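Local coordinates for protein BSU-2 beta-lactamase (Bacillus subtilis, PDB 6W5E) that probably hydrolyses the beta-lactam ring of penicillin-type antibiotics as a class D serine beta-lactamase, a trait linked to antibiotic resistance, at residues I51-L55 / Q56-T60; V256-L259 / K260-L264. All blocks are in the same frame, centred on the assembly; numbering follows the deposited sequence. Where two conformers were deposited one is given.

Contact 1 (51-55 with 56-60) and contact 2 (256-259 with 260-264) are both local features built on the six-stranded antiparallel sheet of this penicillin-binding-protein-like fold. The first lies at the sheet edge, turning the chain between strand 48-54 and the outermost strand 59-63; the second ends the last helix, 248-261, which packs against inner strands. Their centres lie 15 Å apart and their nearest atoms about 4 Å, so they are neighbours without touching. Both rest against strand 236-244: Leu55 touches its Ser237 and Val239, Leu259 its Phe240, while Leu52 and Leu264 both reach Tyr238. The centres of the contacts are about 17 and 18 Å from that of the chain, and neither includes the carboxylated Lys79.

Contact 1. Residues I51-L55 / Q56-T60; sequences ILHDL and QKDQT
Asp54 and Lys57 meet inside the tight connection of a beta hairpin, where strand 48-54 runs antiparallel to strand 59-63 and the pairing opens with a G1 beta bulge. At Gln56, a water bridges backbone N to Asp54 OD1, accepting from the first and donating to the second. Lys57 N also donates to Asp54 OD1 (3.0 Å), arriving from above the carboxylate, 65° out of its plane. Two donors therefore grip this oxygen, while OD2 is hydrogen-bonded to His31 NE2. The Asp54 CG, anti to the backbone N (chi1 -175°), swings the carboxylate toward the following turn, where OD1 meets Lys57 N. Asp58, at positive phi, and Gln59 both face Asp54, the evidence for the bulge: Asp58 N reaches Asp54 O in a weak bond, Gln59 N in a longer, weak one of 3.4 Å, and Gln59 O takes Asp54 N at 2.8 Å. Asp58 OD1 lies at the edge of the His53 ring, 3.2 Å from CE1, with the carboxylate steeply turned to the ring. Thr60 pairs with His53 in a non-hydrogen-bonded position, yet its OG1 meets His53 ND1 near the ring plane at 2.7 Å in a nearly straight hydrogen bond (171°).

Contact 2. Residues V256-L259 / K260-L264; sequences VDIL and KKYGL
Leu264 N reaches back to Leu259 O (2.9 Å), five residues earlier, and Gly263 N to Lys260 O: the two bonds of a Schellman motif that ends helix 248-261. Gly263 is the C-prime residue, and its positive phi (77°) suits glycine. Before the reversal the helix keeps its regular bonds, from Lys260 N to Val256 O and from Lys261 N to Asp257 O; the last, Tyr262 N to Ile258 O, is 3.0 Å long. The turn also folds Leu264 back over the last helical turn, where its CD1 meets Leu259 CD2 at 3.8 Å. Beyond this pair, Leu259 touches Phe240 and Leu264 touches Tyr238 and Ile231, which places them between helix and sheet. Tyr262 presents its ring edge to Ile258 O, 3.4 Å from CD2, and its OH is hydrogen-bonded to Asn38 O. The extended Lys260 chain runs alongside Val256, CE against CG1 at 3.9 Å. Lys261 crosses Asp257, its NZ 4.0 Å from OD2, a long salt bridge that is doubtful because it holds for one of two modelled positions of Asp257. Lys261 NZ makes salt bridges to Glu42 and Asp41, so its charge probably offsets repulsion between these acids, and perhaps that of Asp257 too.

Contact 1. Residues I51-L55 / Q56-T60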
loop_
_atom_site.group_PDB
_atom_site.type_symbol
_atom_site.label_atom_id
_atom_site.label_comp_id
_atom_site.label_asym_id
_atom_site.label_seq_id
_atom_site.Cartn_x
_atom_site.Cartn_y
_atom_site.Cartn_z
ATOM N N ILE A 51 -4.098 -11.048 -5.011
ATOM C CA ILE A 51 -3.374 -11.972 -4.148
ATOM C C ILE A 51 -3.956 -11.876 -2.748
ATOM O O ILE A 51 -4.129 -10.769 -2.227
ATOM C CB ILE A 51 -1.872 -11.642 -4.105
ATOM C CG1 ILE A 51 -1.286 -11.601 -5.518
ATOM C CG2 ILE A 51 -1.161 -12.664 -3.231
ATOM C CD1 ILE A 51 -0.078 -10.727 -5.636
ATOM N N LEU A 52 -4.252 -13.025 -2.137
ATOM C CA LEU A 52 -4.785 -13.065 -0.778
ATOM C C LEU A 52 -4.018 -14.108 0.015
ATOM O O LEU A 52 -3.985 -15.284 -0.367
ATOM C CB LEU A 52 -6.285 -13.376 -0.769
ATOM C CG LEU A 52 -6.978 -13.203 0.587
ATOM C CD1 LEU A 52 -6.916 -11.747 1.048
ATOM C CD2 LEU A 52 -8.419 -13.703 0.521
ATOM N N HIS A 53 -3.406 -13.681 1.116
ATOM C CA HIS A 53 -2.624 -14.562 1.970
ATOM C C HIS A 53 -3.300 -14.723 3.326
ATOM O O HIS A 53 -3.553 -13.733 4.018
ATOM C CB HIS A 53 -1.207 -14.033 2.176
ATOM C CG HIS A 53 -0.375 -14.898 3.069
ATOM N ND1 HIS A 53 0.255 -16.036 2.619
ATOM C CD2 HIS A 53 -0.115 -14.822 4.397
ATOM C CE1 HIS A 53 0.890 -16.611 3.624
ATOM N NE2 HIS A 53 0.679 -15.896 4.715
ATOM N N ASP A 54 -3.556 -15.977 3.703
ATOM C CA ASP A 54 -4.094 -16.360 5.004
ATOM C C ASP A 54 -2.941 -16.446 6.001
ATOM O O ASP A 54 -2.103 -17.352 5.912
ATOM C CB ASP A 54 -4.766 -17.721 4.827
ATOM C CG ASP A 54 -5.494 -18.215 6.069
ATOM O OD1 ASP A 54 -5.099 -17.873 7.205
ATOM O OD2 ASP A 54 -6.448 -19.010 5.900
ATOM N N LEU A 55 -2.891 -15.505 6.954
ATOM C CA LEU A 55 -1.784 -15.480 7.909
ATOM C C LEU A 55 -1.821 -16.679 8.854
ATOM O O LEU A 55 -0.782 -17.292 9.122
ATOM C CB LEU A 55 -1.784 -14.161 8.682
ATOM C CG LEU A 55 -1.277 -12.966 7.867
ATOM C CD1 LEU A 55 -1.730 -11.648 8.486
ATOM C CD2 LEU A 55 0.248 -13.026 7.735
ATOM N N GLN A 56 -3.004 -17.041 9.352
ATOM C CA GLN A 56 -3.096 -18.139 10.310
ATOM C C GLN A 56 -2.671 -19.463 9.692
ATOM O O GLN A 56 -1.993 -20.264 10.342
ATOM C CB GLN A 56 -4.519 -18.245 10.854
ATOM C CG GLN A 56 -4.797 -17.348 12.035
ATOM C CD GLN A 56 -6.197 -17.537 12.573
ATOM O OE1 GLN A 56 -6.961 -18.369 12.072
ATOM N NE2 GLN A 56 -6.543 -16.773 13.602
ATOM N N LYS A 57 -3.054 -19.711 8.439
ATOM C CA LYS A 57 -2.825 -21.004 7.810
ATOM C C LYS A 57 -1.598 -21.030 6.910
ATOM O O LYS A 57 -1.184 -22.117 6.494
ATOM C CB LYS A 57 -4.049 -21.409 6.982
ATOM C CG LYS A 57 -5.365 -21.443 7.741
ATOM C CD LYS A 57 -6.222 -22.606 7.279
ATOM C CE LYS A 57 -7.003 -23.205 8.424
ATOM N NZ LYS A 57 -7.348 -22.138 9.385
ATOM N N ASP A 58 -1.016 -19.875 6.592
ATOM C CA ASP A 58 0.116 -19.782 5.673
ATOM C C ASP A 58 -0.219 -20.361 4.293
ATOM O O ASP A 58 0.380 -21.330 3.823
ATOM C CB ASP A 58 1.388 -20.397 6.263
ATOM C CG ASP A 58 2.615 -20.040 5.470
ATOM O OD1 ASP A 58 2.568 -19.042 4.727
ATOM O OD2 ASP A 58 3.622 -20.757 5.585
ATOM N N GLN A 59 -1.192 -19.733 3.644
ATOM C CA GLN A 59 -1.667 -20.139 2.330
ATOM C C GLN A 59 -1.891 -18.878 1.509
ATOM O O GLN A 59 -2.331 -17.857 2.047
ATOM C CB GLN A 59 -2.991 -20.915 2.451
ATOM C CG GLN A 59 -2.879 -22.254 3.161
ATOM C CD GLN A 59 -2.303 -23.326 2.262
ATOM O OE1 GLN A 59 -1.104 -23.613 2.303
ATOM N NE2 GLN A 59 -3.156 -23.929 1.442
ATOM N N THR A 60 -1.585 -18.941 0.212
ATOM C CA THR A 60 -1.704 -17.785 -0.671
ATOM C C THR A 60 -2.494 -18.157 -1.915
ATOM O O THR A 60 -2.154 -19.125 -2.599
ATOM C CB THR A 60 -0.320 -17.268 -1.087
ATOM O OG1 THR A 60 0.460 -17.020 0.086
ATOM C CG2 THR A 60 -0.453 -15.985 -1.897
HETATM O O HOH W 1 -5.761 -15.938 8.923
#

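Contact 2. Residues V256-L259 / K260-L264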
loop_
_atom_site.group_PDB
_atom_site.type_symbol
_atom_site.label_atom_id
_atom_site.label_comp_id
_atom_site.label_asym_id
_atom_site.label_seq_id
_atom_site.Cartn_x
_atom_site.Cartn_y
_atom_site.Cartn_z
ATOM N N VAL A 256 -12.644 -4.656 -2.199
ATOM C CA VAL A 256 -13.762 -4.637 -1.260
ATOM C C VAL A 256 -14.844 -5.624 -1.683
ATOM O O VAL A 256 -15.398 -6.344 -0.844
ATOM C CB VAL A 256 -14.286 -3.200 -1.086
ATOM C CG1 VAL A 256 -15.610 -3.199 -0.346
ATOM C CG2 VAL A 256 -13.241 -2.359 -0.337
ATOM N N ASP A 257 -15.151 -5.684 -2.988
ATOM C CA ASP A 257 -16.138 -6.652 -3.451
ATOM C C ASP A 257 -15.722 -8.078 -3.103
ATOM O O ASP A 257 -16.553 -8.862 -2.630
ATOM C CB ASP A 257 -16.408 -6.484 -4.945
ATOM C CG ASP A 257 -17.825 -6.881 -5.324
ATOM O OD1 ASP A 257 -18.783 -6.286 -4.788
ATOM O OD2 ASP A 257 -17.982 -7.789 -6.164
ATOM N N ILE A 258 -14.450 -8.431 -3.310
ATOM C CA ILE A 258 -13.977 -9.776 -2.996
ATOM C C ILE A 258 -14.067 -10.039 -1.503
ATOM O O ILE A 258 -14.537 -11.098 -1.070
ATOM C CB ILE A 258 -12.544 -9.978 -3.521
ATOM C CG1 ILE A 258 -12.515 -9.911 -5.054
ATOM C CG2 ILE A 258 -11.976 -11.298 -3.014
ATOM C CD1 ILE A 258 -11.123 -9.775 -5.627
ATOM N N LEU A 259 -13.611 -9.081 -0.690
ATOM C CA LEU A 259 -13.597 -9.299 0.754
ATOM C C LEU A 259 -15.006 -9.416 1.318
ATOM O O LEU A 259 -15.215 -10.124 2.310
ATOM C CB LEU A 259 -12.813 -8.191 1.460
ATOM C CG LEU A 259 -11.327 -8.077 1.110
ATOM C CD1 LEU A 259 -10.695 -6.908 1.862
ATOM C CD2 LEU A 259 -10.558 -9.373 1.373
ATOM N N LYS A 260 -15.979 -8.741 0.700
ATOM C CA LYS A 260 -17.377 -8.906 1.089
ATOM C C LYS A 260 -17.923 -10.258 0.636
ATOM O O LYS A 260 -18.563 -10.970 1.417
ATOM C CB LYS A 260 -18.216 -7.768 0.511
ATOM C CG LYS A 260 -18.044 -6.440 1.236
ATOM C CD LYS A 260 -18.877 -5.347 0.581
ATOM C CE LYS A 260 -18.901 -4.104 1.443
ATOM N NZ LYS A 260 -19.643 -2.989 0.797
ATOM N N LYS A 261 -17.666 -10.633 -0.624
ATOM C CA LYS A 261 -18.156 -11.904 -1.148
ATOM C C LYS A 261 -17.652 -13.082 -0.334
ATOM O O LYS A 261 -18.343 -14.097 -0.226
ATOM C CB LYS A 261 -17.666 -12.091 -2.580
ATOM C CG LYS A 261 -18.448 -11.403 -3.657
ATOM C CD LYS A 261 -17.783 -11.736 -4.982
ATOM C CE LYS A 261 -18.619 -11.328 -6.157
ATOM N NZ LYS A 261 -17.834 -11.572 -7.383
ATOM N N TYR A 262 -16.439 -12.989 0.206
ATOM C CA TYR A 262 -15.820 -14.096 0.923
ATOM C C TYR A 262 -15.889 -13.929 2.433
ATOM O O TYR A 262 -15.193 -14.639 3.164
ATOM C CB TYR A 262 -14.405 -14.364 0.399
ATOM C CG TYR A 262 -14.483 -15.076 -0.930
ATOM C CD1 TYR A 262 -14.605 -16.455 -0.981
ATOM C CD2 TYR A 262 -14.515 -14.365 -2.127
ATOM C CE1 TYR A 262 -14.732 -17.122 -2.186
ATOM C CE2 TYR A 262 -14.642 -15.022 -3.349
ATOM C CZ TYR A 262 -14.743 -16.402 -3.365
ATOM O OH TYR A 262 -14.866 -17.066 -4.566
ATOM N N GLY A 263 -16.734 -13.018 2.910
ATOM C CA GLY A 263 -17.102 -12.971 4.312
ATOM C C GLY A 263 -16.080 -12.367 5.245
ATOM O O GLY A 263 -16.199 -12.551 6.462
ATOM N N LEU A 264 -15.090 -11.643 4.724
ATOM C CA LEU A 264 -14.088 -10.999 5.569
ATOM C C LEU A 264 -14.511 -9.598 5.997
ATOM O O LEU A 264 -14.302 -9.210 7.155
ATOM C CB LEU A 264 -12.733 -10.986 4.854
ATOM C CG LEU A 264 -12.169 -12.361 4.476
ATOM C CD1 LEU A 264 -10.782 -12.241 3.862
ATOM C CD2 LEU A 264 -12.150 -13.318 5.659
#